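Side-chain contacts in homoserine O-acetyltransferase (Pseudomonas veronii, PDB 5EFZ), which hydrolyses ethyl acetate and other acetate esters, a step in the bacterial breakdown of small methyl ketones: residues Val122-Gly125 with Asp126-Ala130; Lys288-Gly291 with Arg292-Ala295. All coordinates share one frame; numbering follows the deposited sequence.

Contact 1. Residues Val122-Gly125 with Asp126-Ala130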
ATOM      1  N   VAL A 122     -16.799  19.753  -2.453  1.00 18.96           N
ATOM      2  CA  VAL A 122     -16.268  20.683  -1.466  1.00 18.91           C
ATOM      3  C   VAL A 122     -14.737  20.536  -1.387  1.00 19.40           C
ATOM      4  O   VAL A 122     -14.204  19.417  -1.420  1.00 16.84           O
ATOM      5  CB  VAL A 122     -16.904  20.431  -0.093  1.00 19.66           C
ATOM      6  CG1 VAL A 122     -16.359  21.398   0.963  1.00 17.62           C
ATOM      7  CG2 VAL A 122     -18.434  20.565  -0.190  1.00 22.19           C
ATOM      8  N   ARG A 123     -14.038  21.663  -1.318  1.00 18.17           N
ATOM      9  CA  ARG A 123     -12.582  21.657  -1.240  1.00 18.21           C
ATOM     10  C   ARG A 123     -12.102  22.005   0.179  1.00 17.84           C
ATOM     11  O   ARG A 123     -12.853  22.590   0.979  1.00 17.45           O
ATOM     12  CB  ARG A 123     -11.968  22.652  -2.257  1.00 19.18           C
ATOM     13  CG  ARG A 123     -12.071  22.210  -3.740  1.00 18.49           C
ATOM     14  CD  ARG A 123     -11.428  23.262  -4.670  1.00 20.59           C
ATOM     15  NE  ARG A 123     -11.441  22.810  -6.075  1.00 23.92           N
ATOM     16  CZ  ARG A 123     -10.497  22.059  -6.645  1.00 23.80           C
ATOM     17  NH1 ARG A 123      -9.445  21.647  -5.955  1.00 23.08           N
ATOM     18  NH2 ARG A 123     -10.615  21.722  -7.929  1.00 26.57           N
ATOM     19  N   ILE A 124     -10.850  21.651   0.468  1.00 19.31           N
ATOM     20  CA  ILE A 124     -10.219  22.020   1.742  1.00 16.74           C
ATOM     21  C   ILE A 124     -10.383  23.522   1.999  1.00 18.16           C
ATOM     22  O   ILE A 124     -10.702  23.937   3.124  1.00 18.21           O
ATOM     23  CB  ILE A 124      -8.731  21.650   1.745  1.00 17.40           C
ATOM     24  CG1 ILE A 124      -8.547  20.116   1.680  1.00 17.80           C
ATOM     25  CG2 ILE A 124      -8.017  22.239   2.982  1.00 17.29           C
ATOM     26  CD1 ILE A 124      -8.981  19.359   2.936  1.00 17.12           C
ATOM     27  N   GLY A 125     -10.208  24.334   0.954  1.00 17.74           N
ATOM     28  CA  GLY A 125     -10.339  25.781   1.119  1.00 19.93           C
ATOM     29  C   GLY A 125     -11.736  26.219   1.558  1.00 20.28           C
ATOM     30  O   GLY A 125     -11.893  27.242   2.252  1.00 20.46           O
ATOM     31  N   ASP A 126     -12.769  25.471   1.155  1.00 18.45           N
ATOM     32  CA  ASP A 126     -14.127  25.792   1.595  1.00 20.96           C
ATOM     33  C   ASP A 126     -14.272  25.567   3.100  1.00 21.42           C
ATOM     34  O   ASP A 126     -14.848  26.397   3.777  1.00 21.28           O
ATOM     35  CB  ASP A 126     -15.168  24.951   0.822  1.00 20.82           C
ATOM     36  CG  ASP A 126     -15.135  25.216  -0.687  1.00 23.46           C
ATOM     37  OD1 ASP A 126     -15.081  26.403  -1.093  1.00 22.91           O
ATOM     38  OD2 ASP A 126     -15.172  24.229  -1.476  1.00 23.73           O
ATOM     39  N   ASP A 127     -13.766  24.447   3.628  1.00 19.19           N
ATOM     40  CA  ASP A 127     -13.736  24.245   5.081  1.00 20.16           C
ATOM     41  C   ASP A 127     -13.034  25.379   5.831  1.00 18.03           C
ATOM     42  O   ASP A 127     -13.526  25.886   6.855  1.00 17.83           O
ATOM     43  CB  ASP A 127     -13.035  22.934   5.426  1.00 20.32           C
ATOM     44  CG  ASP A 127     -13.934  21.717   5.186  1.00 25.69           C
ATOM     45  OD1 ASP A 127     -14.937  21.571   5.911  1.00 25.10           O
ATOM     46  OD2 ASP A 127     -13.626  20.896   4.295  1.00 30.56           O
ATOM     47  N   VAL A 128     -11.877  25.780   5.330  1.00 16.21           N
ATOM     48  CA  VAL A 128     -11.088  26.800   6.046  1.00 16.64           C
ATOM     49  C   VAL A 128     -11.792  28.145   6.012  1.00 20.48           C
ATOM     50  O   VAL A 128     -11.827  28.874   7.014  1.00 21.45           O
ATOM     51  CB  VAL A 128      -9.664  26.859   5.467  1.00 15.55           C
ATOM     52  CG1 VAL A 128      -8.835  28.050   6.058  1.00 16.99           C
ATOM     53  CG2 VAL A 128      -8.962  25.510   5.805  1.00 15.23           C
ATOM     54  N   SER A 129     -12.396  28.472   4.875  1.00 24.06           N
ATOM     55  CA  SER A 129     -13.164  29.719   4.795  1.00 24.23           C
ATOM     56  C   SER A 129     -14.361  29.699   5.758  1.00 23.72           C
ATOM     57  O   SER A 129     -14.612  30.683   6.474  1.00 23.44           O
ATOM     58  CB  SER A 129     -13.625  29.975   3.355  1.00 26.70           C
ATOM     59  OG  SER A 129     -14.438  31.143   3.301  1.00 33.06           O
ATOM     60  N   ALA A 130     -15.084  28.576   5.787  1.00 21.82           N
ATOM     61  CA  ALA A 130     -16.192  28.415   6.722  1.00 20.58           C
ATOM     62  C   ALA A 130     -15.737  28.504   8.183  1.00 19.16           C
ATOM     63  O   ALA A 130     -16.387  29.168   9.003  1.00 21.49           O
ATOM     64  CB  ALA A 130     -16.918  27.068   6.476  1.00 18.38           C
TER
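Asp126 reaches back across the first turn of helix 124-139 to the backbone N of Arg123. Its CG sits beside its own backbone N (chi1 -61°), which brings OD2 to 2.8 Å from Arg123 N. The N-H points almost straight at the oxygen (171°) and meets it on the anti side, 26° out of the carboxylate plane. The other oxygen, OD1, accepts from the backbone N of Glu36, so each carboxylate oxygen takes a backbone N-H and the group is held at both ends. Val122 lies obliquely across this side chain, its CG1 3.7 Å from Asp126 CB. The Arg123 side chain leads away, extended from CG to NE, and forms its salt bridge with Glu37. Asp127 also uses its carboxylate on outside partners: OD1 accepts from Ile99 N and OD2 forms a salt bridge with Lys272. Ile124 CG2 and Val128 CG2 approach loosely at 4.4 Å, while Val128 N bonds to Ile124 O (3.1 Å). Arg123 occupies the N-cap position, and Asp126 three residues on accepts its N-H, the side-chain-to-backbone half of a capping box. The helix so capped precedes, in this alpha/beta hydrolase fold, strand 146-150 and the elbow bearing Ser151, the probable nucleophile.

Contact 2. Residues Lys288-Gly291 with Arg292-Ala295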
ATOM      1  N   LYS A 288       6.155  29.203  -3.279  1.00 26.97           N
ATOM      2  CA  LYS A 288       5.609  30.542  -3.036  1.00 29.76           C
ATOM      3  C   LYS A 288       4.492  30.514  -2.000  1.00 27.47           C
ATOM      4  O   LYS A 288       4.431  31.376  -1.124  1.00 27.60           O
ATOM      5  CB  LYS A 288       5.081  31.155  -4.329  1.00 34.84           C
ATOM      6  CG  LYS A 288       4.695  32.593  -4.168  1.00 41.44           C
ATOM      7  CD  LYS A 288       4.219  33.202  -5.467  1.00 48.13           C
ATOM      8  CE  LYS A 288       3.722  34.623  -5.241  1.00 54.91           C
ATOM      9  NZ  LYS A 288       3.154  35.230  -6.494  1.00 59.19           N
ATOM     10  N   ALA A 289       3.607  29.528  -2.108  1.00 24.00           N
ATOM     11  CA  ALA A 289       2.522  29.339  -1.144  1.00 23.34           C
ATOM     12  C   ALA A 289       3.038  29.045   0.259  1.00 26.16           C
ATOM     13  O   ALA A 289       2.581  29.653   1.229  1.00 26.36           O
ATOM     14  CB  ALA A 289       1.593  28.188  -1.591  1.00 21.24           C
ATOM     15  N   LEU A 290       3.946  28.074   0.380  1.00 22.07           N
ATOM     16  CA  LEU A 290       4.480  27.733   1.693  1.00 22.79           C
ATOM     17  C   LEU A 290       5.348  28.863   2.270  1.00 23.57           C
ATOM     18  O   LEU A 290       5.466  28.996   3.492  1.00 24.44           O
ATOM     19  CB  LEU A 290       5.293  26.429   1.631  1.00 21.36           C
ATOM     20  CG  LEU A 290       4.423  25.208   1.316  1.00 20.63           C
ATOM     21  CD1 LEU A 290       5.266  23.915   1.229  1.00 22.51           C
ATOM     22  CD2 LEU A 290       3.274  25.026   2.332  1.00 19.09           C
ATOM     23  N   GLY A 291       5.955  29.653   1.392  1.00 24.77           N
ATOM     24  CA  GLY A 291       6.746  30.809   1.808  1.00 25.98           C
ATOM     25  C   GLY A 291       5.911  31.902   2.456  1.00 28.84           C
ATOM     26  O   GLY A 291       6.463  32.781   3.137  1.00 29.94           O
ATOM     27  N   ARG A 292       4.592  31.871   2.235  1.00 26.06           N
ATOM     28  CA  ARG A 292       3.657  32.823   2.868  1.00 29.47           C
ATOM     29  C   ARG A 292       3.415  32.530   4.361  1.00 26.41           C
ATOM     30  O   ARG A 292       2.919  33.391   5.102  1.00 25.39           O
ATOM     31  CB  ARG A 292       2.297  32.802   2.142  1.00 32.71           C
ATOM     32  CG  ARG A 292       2.283  33.589   0.851  1.00 41.02           C
ATOM     33  CD  ARG A 292       1.035  33.311   0.007  1.00 46.94           C
ATOM     34  NE  ARG A 292      -0.216  33.390   0.760  1.00 51.60           N
ATOM     35  CZ  ARG A 292      -1.404  33.647   0.210  1.00 55.91           C
ATOM     36  NH1 ARG A 292      -1.501  33.891  -1.100  1.00 56.61           N
ATOM     37  NH2 ARG A 292      -2.492  33.699   0.974  1.00 56.24           N
ATOM     38  N   ILE A 293       3.729  31.315   4.787  1.00 23.93           N
ATOM     39  CA  ILE A 293       3.405  30.898   6.140  1.00 22.10           C
ATOM     40  C   ILE A 293       4.221  31.702   7.155  1.00 23.65           C
ATOM     41  O   ILE A 293       5.430  31.772   7.046  1.00 23.21           O
ATOM     42  CB  ILE A 293       3.659  29.396   6.337  1.00 21.35           C
ATOM     43  CG1 ILE A 293       2.693  28.598   5.456  1.00 18.25           C
ATOM     44  CG2 ILE A 293       3.535  29.053   7.830  1.00 20.98           C
ATOM     45  CD1 ILE A 293       2.887  27.085   5.567  1.00 16.79           C
ATOM     46  N   LYS A 294       3.542  32.336   8.113  1.00 24.26           N
ATOM     47  CA  LYS A 294       4.207  33.049   9.202  1.00 26.62           C
ATOM     48  C   LYS A 294       4.158  32.281  10.531  1.00 26.59           C
ATOM     49  O   LYS A 294       4.939  32.566  11.460  1.00 25.05           O
ATOM     50  CB  LYS A 294       3.567  34.431   9.392  1.00 26.55           C
ATOM     51  CG  LYS A 294       3.770  35.340   8.185  1.00 32.13           C
ATOM     52  CD  LYS A 294       3.055  36.672   8.326  1.00 34.61           C
ATOM     53  CE  LYS A 294       3.743  37.583   9.277  1.00 40.95           C
ATOM     54  NZ  LYS A 294       3.135  38.948   9.211  1.00 44.82           N
ATOM     55  N   ALA A 295       3.232  31.330  10.622  1.00 23.72           N
ATOM     56  CA  ALA A 295       3.058  30.509  11.825  1.00 23.69           C
ATOM     57  C   ALA A 295       4.321  29.751  12.165  1.00 22.14           C
ATOM     58  O   ALA A 295       4.972  29.210  11.273  1.00 22.85           O
ATOM     59  CB  ALA A 295       1.904  29.483  11.644  1.00 19.22           C
TER
HETATM   60  O   HOH W   1       6.689  33.962   5.759  1.00 41.09           O
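Residues 288-291 carry the final part of helix 286-290 and run straight on into 292-295, which has no regular secondary structure. Two successive backbone bonds make the exit: Arg292 N to Ala289 O and Ile293 N to Leu290 O, each 3.2 Å. In both the donor stands well above the carbonyl plane, with C=O...N angles of 111° and 115°. The second closes a type I beta turn from Leu290 to Ile293. A water bridges two carbonyls of the turn itself, donating to Gly291 O at 2.9 Å and to Ile293 O at 2.8 Å.

Leu290 and Ile293 lie side by side and point the same way, with Leu290 CD2 3.9 Å from Ile293 CD1. Ile293 CG1, turned beside its own backbone N (chi1 -65°), also passes 3.4 Å from Leu290 O. Arg292 takes another course: CB lies 3.3 Å from Ala289 O, CG comes 3.7 Å from Lys288 O, and a bend at chi3 redirects the guanidinium, whose NH2 donates to Val162 O. Were the arginine replaced by alanine, Val162 O would probably lose this donor and the carbonyls of Lys288 and Ala289 much of the aliphatic chain that now lies against them.

Beyond the segments, Leu290 touches Ala178, and Lys294 NZ makes a salt bridge to Asp166. The turn and the two residues after it connect helix 286-290 to strand 296-300, and Ile293 rests on Ala161 and Val162 of helix 152-163.

Contacts 1 and 2 do not touch: their centres are 18 Å apart and their nearest atoms about 10 Å. What connects them is helix 152-163, which follows Ser151, the probable nucleophile. Ile124, Asp127 and Val128 of contact 1 meet Gln155, Gln156, Glu159 and Trp160, whereas Ile293 and Arg292 of contact 2 reach Ala161 and Val162, near its C-terminal end. Contact 1 is the one nearer the probable catalytic serine, the Ile124 side chain being about 9 Å from that of Ser151. Contact 2 lies away from the probable catalytic residues, its centre 21 Å from the chain centre against 12 Å for contact 1, and precedes strand 296-300 of the central sheet.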